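Local atomic coordinates of putative dioxygenase (1H-3-hydroxy-4-oxoquinaldine 2,4-dioxygenase) (Mycobacteroides abscessus subsp. abscessus, PDB entry 6RA3), a protein that cleaves the ring of the Pseudomonas quinolone signal with dioxygen, forming N-octanoylanthranilate and carbon monoxide. Residues Met118-Leu122 and Thr245-Gly249. Numbering follows the deposited sequence.
Sequences MILDL and THFPG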
loop_
_atom_site.group_PDB
_atom_site.type_symbol
_atom_site.label_atom_id
_atom_site.label_comp_id
_atom_site.label_asym_id
_atom_site.label_seq_id
_atom_site.Cartn_x
_atom_site.Cartn_y
_atom_site.Cartn_z
ATOM N N MET A 118 15.319 -2.150 23.863
ATOM C CA MET A 118 15.311 -0.698 23.993
ATOM C C MET A 118 13.878 -0.200 24.150
ATOM O O MET A 118 12.981 -0.618 23.405
ATOM C CB MET A 118 15.957 -0.025 22.782
ATOM C CG MET A 118 15.890 1.480 22.809
ATOM S SD MET A 118 17.119 2.345 21.782
ATOM C CE MET A 118 18.542 1.921 22.737
ATOM N N ILE A 119 13.675 0.715 25.102
ATOM C CA ILE A 119 12.375 1.327 25.360
ATOM C C ILE A 119 12.525 2.831 25.234
ATOM O O ILE A 119 13.520 3.407 25.689
ATOM C CB ILE A 119 11.818 0.920 26.737
ATOM C CG1 ILE A 119 11.663 -0.611 26.800
ATOM C CG2 ILE A 119 10.490 1.616 27.009
ATOM C CD1 ILE A 119 11.217 -1.167 28.144
ATOM N N LEU A 120 11.558 3.454 24.565
ATOM C CA LEU A 120 11.535 4.886 24.286
ATOM C C LEU A 120 10.411 5.523 25.104
ATOM O O LEU A 120 9.232 5.208 24.892
ATOM C CB LEU A 120 11.320 5.148 22.795
ATOM C CG LEU A 120 12.462 5.046 21.775
ATOM C CD1 LEU A 120 13.460 3.965 22.104
ATOM C CD2 LEU A 120 11.849 4.816 20.406
ATOM N N ASP A 121 10.790 6.394 26.051
ATOM C CA ASP A 121 9.893 7.364 26.705
ATOM C C ASP A 121 8.711 6.701 27.416
ATOM O O ASP A 121 7.560 7.089 27.227
ATOM C CB ASP A 121 9.404 8.395 25.689
ATOM C CG ASP A 121 9.404 9.816 26.241
ATOM O OD1 ASP A 121 8.484 10.179 27.011
ATOM O OD2 ASP A 121 10.338 10.578 25.903
ATOM N N LEU A 122 9.006 5.706 28.255
ATOM C CA LEU A 122 8.014 4.994 29.061
ATOM C C LEU A 122 8.126 5.434 30.522
ATOM O O LEU A 122 9.212 5.375 31.107
ATOM C CB LEU A 122 8.214 3.478 28.939
ATOM C CG LEU A 122 7.396 2.560 29.849
ATOM C CD1 LEU A 122 5.879 2.768 29.664
ATOM C CD2 LEU A 122 7.774 1.115 29.616
ATOM N N THR A 245 9.983 16.260 22.747
ATOM C CA THR A 245 8.745 15.527 22.572
ATOM C C THR A 245 8.849 14.145 23.201
ATOM O O THR A 245 9.928 13.650 23.536
ATOM C CB THR A 245 8.387 15.414 21.086
ATOM O OG1 THR A 245 9.123 14.332 20.498
ATOM C CG2 THR A 245 8.709 16.691 20.352
ATOM N N HIS A 246 7.682 13.537 23.352
ATOM C CA HIS A 246 7.462 12.153 23.745
ATOM C C HIS A 246 7.884 11.178 22.657
ATOM O O HIS A 246 7.757 9.968 22.858
ATOM C CB HIS A 246 5.956 12.023 24.095
ATOM C CG HIS A 246 5.479 10.655 24.515
ATOM N ND1 HIS A 246 6.074 9.913 25.513
ATOM C CD2 HIS A 246 4.394 9.941 24.121
ATOM C CE1 HIS A 246 5.403 8.787 25.689
ATOM N NE2 HIS A 246 4.376 8.780 24.858
ATOM N N PHE A 247 8.390 11.664 21.517
ATOM C CA PHE A 247 8.656 10.830 20.339
ATOM C C PHE A 247 10.134 10.892 19.960
ATOM O O PHE A 247 10.493 11.425 18.902
ATOM C CB PHE A 247 7.779 11.264 19.164
ATOM C CG PHE A 247 6.312 11.110 19.433
ATOM C CD1 PHE A 247 5.749 9.853 19.539
ATOM C CD2 PHE A 247 5.505 12.221 19.616
ATOM C CE1 PHE A 247 4.408 9.706 19.813
ATOM C CE2 PHE A 247 4.155 12.074 19.883
ATOM C CZ PHE A 247 3.615 10.822 19.981
ATOM N N PRO A 248 11.017 10.344 20.795
ATOM C CA PRO A 248 12.450 10.424 20.471
ATOM C C PRO A 248 12.813 9.678 19.189
ATOM O O PRO A 248 13.653 10.158 18.415
ATOM C CB PRO A 248 13.122 9.819 21.710
ATOM C CG PRO A 248 12.085 8.967 22.361
ATOM C CD PRO A 248 10.754 9.581 22.026
ATOM N N GLY A 249 12.191 8.522 18.939
ATOM C CA GLY A 249 12.440 7.782 17.704
ATOM C C GLY A 249 12.088 8.543 16.436
ATOM O O GLY A 249 12.666 8.286 15.376
#
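D121 reaches H246 through one carboxylate oxygen. D121 CB lies 3.6 Å from the backbone O of H246, and D121 CG comes within 3.4 Å of H246 ND1. At the tip, D121 OD1 accepts a nearly straight hydrogen bond from H246 ND1, 2.9 Å long. The two flat groups stand 84° apart: OD1 lies in the imidazole plane, but ND1 meets it from 57° out of the carboxylate plane. The other oxygen, OD2, accepts from the backbone N of S215, just past strand 209-214, and weakly from H216 N, so the buried carboxylate is gripped at both oxygens.

D121 directly follows strand 116-120 of the central sheet, and H246 sits in the loop after the last strand, 236-240; this is a His-carboxylate pair of the alpha/beta-hydrolase fold. H246 is the likely proton donor/acceptor of the active site, and its side chain lies about 5 Å from that of H97, which probably binds substrate. A chi1 of 179°, which sets H246 CG opposite the backbone N, brings the ring edge to D121, while W155 stacks on the ring.

Beside the polar pair, L120 CB packs on P248 CG at 3.9 Å, and L120 CD2 lies 4.0 Å from G249 N, in the first turn of helix 248-251. Just upstream, T245 OG1 accepts from F247 N at 2.9 Å, an ST turn spanning H246.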